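Local coordinates for protein YohF (Salmonella typhimurium, PDB 6WON) that probably acts as an NAD(P)-dependent oxidoreductase of the short-chain dehydrogenase/reductase family, perhaps on acetoin, with a Rossmann-type fold that assembles as a tetramer, at residues Ala92-Ala97 with Phe103-Gln108; Gln108-Asp113 with Lys159-Gly164. One frame throughout, in Å; residues are numbered along the deposited sequence.

Contact 1. Residues Ala92-Ala97 with Phe103-Gln108; sequences AMTKSA and FTQWRQ
This is a small polar surface contact, in which Ser96 and Thr94 of an irregular loop meet Gln105 on the first turns of helix 103-131. The loop leaves strand 85-88 through the Asn-Asn-Ala-Gly motif of the short-chain dehydrogenases and bends round into the helix, so the two segments are separated by only five residues and together bury just 143 Å². The backbones stay well apart: the nearest CA atoms, those of Ser96 and Gln105, are 8.4 Å from each other. Side chains close the gap, and Gln105 does most of the reaching. Its CG lies anti to the backbone N (chi1 -179°) and the chain runs on extended, which carries the amide straight out from the helix to the loop. There Ser96 OG donates a hydrogen bond to Gln105 OE1, modelled at 2.5 Å, though its exact length is uncertain. The hydroxyl approaches at a C=O...donor angle of 127° but stands above the carbonyl plane, 45° out of it, so the bond does not follow a lone pair. Ser96 CB comes in beside the same oxygen, 3.2 Å from Gln105 OE1. The other branch of the amide meets Thr94, whose methyl CG2 lies 3.5 Å from Gln105 NE2 in van der Waals contact. The backbone of Ser96 is itself hydrogen-bonded to Gln151, so the loop is tied to a further loop as well as to the helix. Across the contact, Gln105 spends its carbonyl on a hydroxyl, while a methyl borders the nitrogen end of its amide. One side-chain bond, from a loop hydroxyl to a helix side chain, is thus all that hydrogen-bonds these two segments, with van der Waals contact beside it.

Contact 2. Residues Gln108-Asp113 with Lys159-Gly164; sequences QIFTVD and KHALGG
The CA atoms of Asp113 and Lys159, 6.9 Å apart, are the closest CA pair between the segments 108-113 and 159-164. Both segments are helical, but 108-113 widens into a pi-type turn at 111-113. As in relatives, where an Asn usually stands at the place of Asp113, this irregularity probably exposes a main-chain carbonyl. The carbonyl oxygen of Asp113 is turned to one water, which donates to Asp113 O at 2.8 Å and accepts from Lys159 NZ at 2.8 Å. The two bonds open to about 147° at the water, so it bridges backbone to ammonium in a gentle bend. Lys159 starts off away from the other helix, and its first two torsions (chi1 -72°, chi2 -68°) fold it round before the extended end carries NZ to the water. The Asp113 carboxylate is not in contact with that amine. Apolar groups fill in alongside: Leu162 CD2 rests 3.7 Å from Asp113 O, and Phe110 CE2 lies 4.4 Å from Ala161 CB. Lys159 NZ also donates to Thr141 O, just beyond strand 135-140. Tyr155 and Lys159 match the family's Tyr-x-x-x-Lys motif, and the water on the carbonyl of the Asn-equivalent Asp113 is consistent with its proton relay. The two helices lie together against the parallel sheet, and their outer side faces a second subunit, where Phe110 and Ala161 each pack on their own counterparts.

Contact 1 lies at the surface and contact 2 is buried, yet both depend on helix 103-131 and share Gln108. The helix start receives the loop 92-97; within the next two turns, the same helix meets 159-164. Their centres are 11 Å apart, and Thr94 CB touches Ile109 CG1 at 3.9 Å, packing one contact onto the next. The chemistry differs with depth: contact 1 rests on a direct bond between two side chains, whereas contact 2 uses a water between a backbone carbonyl and a lysine, bordered by apolar groups. Both reach the second subunit, and different sides of the helix face the loop, the core and that subunit.

Contact 1. Residues Ala92-Ala97 with Phe103-Gln108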
ATOM      1  N   ALA B  92      -2.112 -11.861  22.564  1.00 43.59           N
ATOM      2  CA  ALA B  92      -0.822 -11.255  22.855  1.00 42.20           C
ATOM      3  C   ALA B  92       0.195 -11.539  21.746  1.00 43.53           C
ATOM      4  O   ALA B  92       0.180 -12.591  21.101  1.00 41.64           O
ATOM      5  CB  ALA B  92      -0.288 -11.761  24.194  1.00 44.07           C
ATOM      6  N   MET B  93       1.092 -10.578  21.537  1.00 45.11           N
ATOM      7  CA  MET B  93       2.176 -10.733  20.575  1.00 46.93           C
ATOM      8  C   MET B  93       3.256 -11.683  21.103  1.00 46.64           C
ATOM      9  O   MET B  93       3.547 -11.709  22.306  1.00 44.59           O
ATOM     10  CB  MET B  93       2.770  -9.360  20.261  1.00 48.15           C
ATOM     11  CG  MET B  93       3.884  -9.381  19.246  1.00 50.50           C
ATOM     12  SD  MET B  93       5.481  -9.596  20.062  1.00 53.32           S
ATOM     13  CE  MET B  93       5.517  -8.146  21.119  1.00 56.72           C
ATOM     14  N   THR B  94       3.858 -12.469  20.180  1.00 46.39           N
ATOM     15  CA  THR B  94       4.966 -13.381  20.472  1.00 42.83           C
ATOM     16  C   THR B  94       6.173 -13.079  19.595  1.00 37.58           C
ATOM     17  O   THR B  94       6.032 -12.762  18.408  1.00 38.79           O
ATOM     18  CB  THR B  94       4.559 -14.875  20.307  1.00 45.87           C
ATOM     19  OG1 THR B  94       3.447 -15.161  21.163  1.00 53.37           O
ATOM     20  CG2 THR B  94       5.683 -15.794  20.748  1.00 42.62           C
ATOM     21  N   LYS B  95       7.356 -13.166  20.199  1.00 36.77           N
ATOM     22  CA  LYS B  95       8.614 -12.858  19.541  1.00 38.84           C
ATOM     23  C   LYS B  95       9.487 -14.099  19.483  1.00 40.05           C
ATOM     24  O   LYS B  95       9.467 -14.934  20.392  1.00 38.25           O
ATOM     25  CB  LYS B  95       9.374 -11.724  20.255  1.00 39.91           C
ATOM     26  CG  LYS B  95       8.858 -10.352  19.879  1.00 42.66           C
ATOM     27  CD  LYS B  95       9.745  -9.228  20.372  1.00 46.13           C
ATOM     28  CE  LYS B  95       9.115  -7.878  20.034  1.00 47.14           C
ATOM     29  NZ  LYS B  95       9.914  -6.724  20.539  1.00 48.00           N
ATOM     30  N   SER B  96      10.271 -14.188  18.406  1.00 37.72           N
ATOM     31  CA  SER B  96      11.119 -15.335  18.109  1.00 35.83           C
ATOM     32  C   SER B  96      11.938 -15.043  16.856  1.00 32.83           C
ATOM     33  O   SER B  96      11.366 -14.727  15.807  1.00 31.06           O
ATOM     34  CB  SER B  96      10.260 -16.586  17.906  1.00 37.67           C
ATOM     35  OG  SER B  96      10.994 -17.769  18.154  1.00 38.40           O
ATOM     36  N   ALA B  97      13.262 -15.135  16.945  1.00 30.03           N
ATOM     37  CA  ALA B  97      14.098 -14.843  15.785  1.00 33.52           C
ATOM     38  C   ALA B  97      13.769 -15.804  14.645  1.00 30.08           C
ATOM     39  O   ALA B  97      13.596 -17.006  14.861  1.00 30.33           O
ATOM     40  CB  ALA B  97      15.579 -14.942  16.155  1.00 35.01           C
ATOM     41  N   PHE B 103       9.186 -24.917  14.373  1.00 23.30           N
ATOM     42  CA  PHE B 103       7.928 -25.041  13.643  1.00 23.44           C
ATOM     43  C   PHE B 103       6.722 -25.012  14.582  1.00 26.77           C
ATOM     44  O   PHE B 103       5.677 -24.437  14.244  1.00 27.35           O
ATOM     45  CB  PHE B 103       7.930 -26.315  12.809  1.00 22.71           C
ATOM     46  CG  PHE B 103       6.763 -26.420  11.858  1.00 26.36           C
ATOM     47  CD1 PHE B 103       6.557 -25.453  10.883  1.00 25.78           C
ATOM     48  CD2 PHE B 103       5.887 -27.497  11.927  1.00 26.54           C
ATOM     49  CE1 PHE B 103       5.496 -25.550   9.991  1.00 27.26           C
ATOM     50  CE2 PHE B 103       4.821 -27.606  11.043  1.00 28.09           C
ATOM     51  CZ  PHE B 103       4.618 -26.624  10.076  1.00 27.77           C
ATOM     52  N   THR B 104       6.849 -25.601  15.776  1.00 28.06           N
ATOM     53  CA  THR B 104       5.711 -25.628  16.696  1.00 29.57           C
ATOM     54  C   THR B 104       5.295 -24.217  17.089  1.00 30.36           C
ATOM     55  O   THR B 104       4.099 -23.921  17.211  1.00 32.49           O
ATOM     56  CB  THR B 104       6.033 -26.479  17.935  1.00 27.24           C
ATOM     57  OG1 THR B 104       4.894 -26.520  18.810  1.00 35.39           O
ATOM     58  CG2 THR B 104       7.221 -25.925  18.714  1.00 24.60           C
ATOM     59  N   GLN B 105       6.267 -23.321  17.245  1.00 28.41           N
ATOM     60  CA  GLN B 105       5.949 -21.954  17.618  1.00 28.33           C
ATOM     61  C   GLN B 105       5.325 -21.199  16.453  1.00 26.49           C
ATOM     62  O   GLN B 105       4.367 -20.439  16.644  1.00 24.01           O
ATOM     63  CB  GLN B 105       7.209 -21.251  18.101  1.00 30.07           C
ATOM     64  CG  GLN B 105       6.956 -19.825  18.523  1.00 34.98           C
ATOM     65  CD  GLN B 105       8.126 -19.232  19.271  1.00 39.33           C
ATOM     66  OE1 GLN B 105       9.293 -19.456  18.916  1.00 41.34           O
ATOM     67  NE2 GLN B 105       7.825 -18.487  20.328  1.00 38.93           N
ATOM     68  N   TRP B 106       5.862 -21.393  15.244  1.00 28.65           N
ATOM     69  CA  TRP B 106       5.246 -20.835  14.041  1.00 25.67           C
ATOM     70  C   TRP B 106       3.776 -21.231  13.963  1.00 24.58           C
ATOM     71  O   TRP B 106       2.894 -20.385  13.763  1.00 26.42           O
ATOM     72  CB  TRP B 106       6.019 -21.323  12.801  1.00 23.06           C
ATOM     73  CG  TRP B 106       5.416 -20.978  11.476  1.00 23.93           C
ATOM     74  CD1 TRP B 106       4.549 -21.739  10.740  1.00 27.41           C
ATOM     75  CD2 TRP B 106       5.663 -19.788  10.699  1.00 24.03           C
ATOM     76  NE1 TRP B 106       4.229 -21.090   9.564  1.00 24.65           N
ATOM     77  CE2 TRP B 106       4.894 -19.892   9.519  1.00 24.95           C
ATOM     78  CE3 TRP B 106       6.433 -18.639  10.906  1.00 20.18           C
ATOM     79  CZ2 TRP B 106       4.886 -18.892   8.538  1.00 24.66           C
ATOM     80  CZ3 TRP B 106       6.426 -17.647   9.929  1.00 21.69           C
ATOM     81  CH2 TRP B 106       5.656 -17.782   8.762  1.00 21.76           C
ATOM     82  N   ARG B 107       3.489 -22.519  14.166  1.00 20.00           N
ATOM     83  CA  ARG B 107       2.110 -22.982  14.056  1.00 23.57           C
ATOM     84  C   ARG B 107       1.259 -22.467  15.206  1.00 25.26           C
ATOM     85  O   ARG B 107       0.081 -22.149  15.017  1.00 24.30           O
ATOM     86  CB  ARG B 107       2.068 -24.508  14.010  1.00 26.32           C
ATOM     87  CG  ARG B 107       2.497 -25.089  12.673  1.00 30.10           C
ATOM     88  CD  ARG B 107       1.300 -25.404  11.799  1.00 35.96           C
ATOM     89  NE  ARG B 107       0.500 -24.216  11.492  1.00 38.11           N
ATOM     90  CZ  ARG B 107      -0.722 -23.971  11.971  1.00 35.78           C
ATOM     91  NH1 ARG B 107      -1.330 -24.840  12.787  1.00 35.47           N
ATOM     92  NH2 ARG B 107      -1.347 -22.860  11.611  1.00 29.33           N
ATOM     93  N   GLN B 108       1.830 -22.402  16.410  1.00 29.37           N
ATOM     94  CA  GLN B 108       1.078 -21.902  17.557  1.00 30.40           C
ATOM     95  C   GLN B 108       0.645 -20.450  17.342  1.00 26.25           C
ATOM     96  O   GLN B 108      -0.504 -20.090  17.623  1.00 24.95           O
ATOM     97  CB  GLN B 108       1.921 -22.043  18.826  1.00 35.50           C
ATOM     98  CG  GLN B 108       1.223 -21.600  20.092  1.00 45.23           C
ATOM     99  CD  GLN B 108       1.701 -20.233  20.574  1.00 53.19           C
ATOM    100  OE1 GLN B 108       0.904 -19.306  20.741  1.00 52.62           O
ATOM    101  NE2 GLN B 108       3.013 -20.102  20.792  1.00 57.97           N
TER

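Contact 2. Residues Gln108-Asp113 with Lys159-Gly164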
ATOM      1  N   GLN B 108       1.830 -22.402  16.410  1.00 29.37           N
ATOM      2  CA  GLN B 108       1.078 -21.902  17.557  1.00 30.40           C
ATOM      3  C   GLN B 108       0.645 -20.450  17.342  1.00 26.25           C
ATOM      4  O   GLN B 108      -0.504 -20.090  17.623  1.00 24.95           O
ATOM      5  CB  GLN B 108       1.921 -22.043  18.826  1.00 35.50           C
ATOM      6  CG  GLN B 108       1.223 -21.600  20.092  1.00 45.23           C
ATOM      7  CD  GLN B 108       1.701 -20.233  20.574  1.00 53.19           C
ATOM      8  OE1 GLN B 108       0.904 -19.306  20.741  1.00 52.62           O
ATOM      9  NE2 GLN B 108       3.013 -20.102  20.792  1.00 57.97           N
ATOM     10  N   ILE B 109       1.541 -19.610  16.812  1.00 22.29           N
ATOM     11  CA  ILE B 109       1.196 -18.209  16.575  1.00 21.15           C
ATOM     12  C   ILE B 109       0.109 -18.090  15.506  1.00 21.66           C
ATOM     13  O   ILE B 109      -0.851 -17.321  15.658  1.00 22.41           O
ATOM     14  CB  ILE B 109       2.463 -17.409  16.209  1.00 21.87           C
ATOM     15  CG1 ILE B 109       3.350 -17.270  17.452  1.00 25.07           C
ATOM     16  CG2 ILE B 109       2.096 -16.052  15.639  1.00 21.35           C
ATOM     17  CD1 ILE B 109       4.852 -17.248  17.153  1.00 26.89           C
ATOM     18  N   PHE B 110       0.214 -18.867  14.424  1.00 20.76           N
ATOM     19  CA  PHE B 110      -0.846 -18.825  13.415  1.00 22.53           C
ATOM     20  C   PHE B 110      -2.169 -19.335  13.982  1.00 26.98           C
ATOM     21  O   PHE B 110      -3.239 -18.809  13.644  1.00 26.02           O
ATOM     22  CB  PHE B 110      -0.442 -19.621  12.178  1.00 19.22           C
ATOM     23  CG  PHE B 110       0.294 -18.795  11.155  1.00 20.63           C
ATOM     24  CD1 PHE B 110       1.630 -18.484  11.335  1.00 22.87           C
ATOM     25  CD2 PHE B 110      -0.357 -18.314  10.035  1.00 21.56           C
ATOM     26  CE1 PHE B 110       2.311 -17.699  10.399  1.00 26.08           C
ATOM     27  CE2 PHE B 110       0.315 -17.547   9.088  1.00 25.03           C
ATOM     28  CZ  PHE B 110       1.651 -17.234   9.277  1.00 26.16           C
ATOM     29  N   THR B 111      -2.104 -20.333  14.868  1.00 25.91           N
ATOM     30  CA  THR B 111      -3.313 -20.881  15.482  1.00 28.54           C
ATOM     31  C   THR B 111      -4.104 -19.796  16.209  1.00 31.35           C
ATOM     32  O   THR B 111      -5.304 -19.620  15.965  1.00 30.02           O
ATOM     33  CB  THR B 111      -2.931 -22.018  16.426  1.00 28.40           C
ATOM     34  OG1 THR B 111      -2.386 -23.091  15.655  1.00 30.11           O
ATOM     35  CG2 THR B 111      -4.158 -22.540  17.230  1.00 29.94           C
ATOM     36  N   VAL B 112      -3.432 -19.022  17.069  1.00 34.21           N
ATOM     37  CA  VAL B 112      -4.130 -18.022  17.874  1.00 36.58           C
ATOM     38  C   VAL B 112      -4.399 -16.733  17.094  1.00 35.43           C
ATOM     39  O   VAL B 112      -5.378 -16.024  17.380  1.00 33.85           O
ATOM     40  CB  VAL B 112      -3.344 -17.729  19.165  1.00 36.15           C
ATOM     41  CG1 VAL B 112      -3.295 -18.961  20.061  1.00 34.37           C
ATOM     42  CG2 VAL B 112      -1.946 -17.254  18.842  1.00 37.70           C
ATOM     43  N   ASP B 113      -3.565 -16.395  16.110  1.00 28.97           N
ATOM     44  CA  ASP B 113      -3.645 -15.069  15.512  1.00 25.52           C
ATOM     45  C   ASP B 113      -4.367 -15.025  14.172  1.00 27.02           C
ATOM     46  O   ASP B 113      -4.686 -13.923  13.712  1.00 29.54           O
ATOM     47  CB  ASP B 113      -2.246 -14.474  15.356  1.00 25.89           C
ATOM     48  CG  ASP B 113      -1.628 -14.111  16.694  1.00 35.51           C
ATOM     49  OD1 ASP B 113      -2.366 -14.071  17.701  1.00 40.50           O
ATOM     50  OD2 ASP B 113      -0.410 -13.876  16.751  1.00 38.37           O
ATOM     51  N   LYS B 159      -0.599 -11.628  11.043  1.00 24.21           N
ATOM     52  CA  LYS B 159      -1.381 -10.396  10.912  1.00 22.07           C
ATOM     53  C   LYS B 159      -1.636 -10.066   9.450  1.00 20.20           C
ATOM     54  O   LYS B 159      -2.751  -9.672   9.086  1.00 19.60           O
ATOM     55  CB  LYS B 159      -0.674  -9.233  11.608  1.00 21.03           C
ATOM     56  CG  LYS B 159      -0.711  -9.310  13.138  1.00 20.58           C
ATOM     57  CD  LYS B 159      -2.115  -9.105  13.692  1.00 22.11           C
ATOM     58  CE  LYS B 159      -2.151  -9.368  15.203  1.00 28.26           C
ATOM     59  NZ  LYS B 159      -3.508  -9.073  15.754  1.00 33.24           N
ATOM     60  N   HIS B 160      -0.614 -10.233   8.598  1.00 23.31           N
ATOM     61  CA  HIS B 160      -0.798 -10.099   7.152  1.00 21.32           C
ATOM     62  C   HIS B 160      -1.865 -11.057   6.648  1.00 19.92           C
ATOM     63  O   HIS B 160      -2.726 -10.678   5.844  1.00 22.23           O
ATOM     64  CB  HIS B 160       0.521 -10.368   6.416  1.00 19.02           C
ATOM     65  CG  HIS B 160       1.422  -9.175   6.318  1.00 19.75           C
ATOM     66  ND1 HIS B 160       2.020  -8.600   7.422  1.00 19.11           N
ATOM     67  CD2 HIS B 160       1.837  -8.455   5.246  1.00 17.52           C
ATOM     68  CE1 HIS B 160       2.762  -7.577   7.032  1.00 20.08           C
ATOM     69  NE2 HIS B 160       2.667  -7.469   5.719  1.00 19.10           N
ATOM     70  N   ALA B 161      -1.791 -12.320   7.078  1.00 20.25           N
ATOM     71  CA  ALA B 161      -2.820 -13.303   6.740  1.00 18.64           C
ATOM     72  C   ALA B 161      -4.203 -12.803   7.115  1.00 19.55           C
ATOM     73  O   ALA B 161      -5.147 -12.895   6.323  1.00 19.90           O
ATOM     74  CB  ALA B 161      -2.541 -14.630   7.455  1.00 16.94           C
ATOM     75  N   LEU B 162      -4.355 -12.288   8.339  1.00 23.01           N
ATOM     76  CA  LEU B 162      -5.681 -11.856   8.767  1.00 25.29           C
ATOM     77  C   LEU B 162      -6.153 -10.669   7.939  1.00 25.90           C
ATOM     78  O   LEU B 162      -7.355 -10.525   7.674  1.00 25.58           O
ATOM     79  CB  LEU B 162      -5.675 -11.527  10.266  1.00 26.73           C
ATOM     80  CG  LEU B 162      -7.015 -11.187  10.940  1.00 26.92           C
ATOM     81  CD1 LEU B 162      -8.147 -12.105  10.480  1.00 23.08           C
ATOM     82  CD2 LEU B 162      -6.875 -11.244  12.461  1.00 28.95           C
ATOM     83  N   GLY B 163      -5.219  -9.827   7.491  1.00 24.90           N
ATOM     84  CA  GLY B 163      -5.590  -8.752   6.587  1.00 24.55           C
ATOM     85  C   GLY B 163      -6.115  -9.274   5.261  1.00 22.04           C
ATOM     86  O   GLY B 163      -7.123  -8.786   4.747  1.00 21.70           O
ATOM     87  N   GLY B 164      -5.452 -10.292   4.701  1.00 21.93           N
ATOM     88  CA  GLY B 164      -5.949 -10.889   3.470  1.00 23.50           C
ATOM     89  C   GLY B 164      -7.326 -11.503   3.638  1.00 22.35           C
ATOM     90  O   GLY B 164      -8.205 -11.332   2.785  1.00 26.35           O
TER
HETATM   91  O   HOH W   1      -4.646 -11.579  15.315  1.00 31.86           O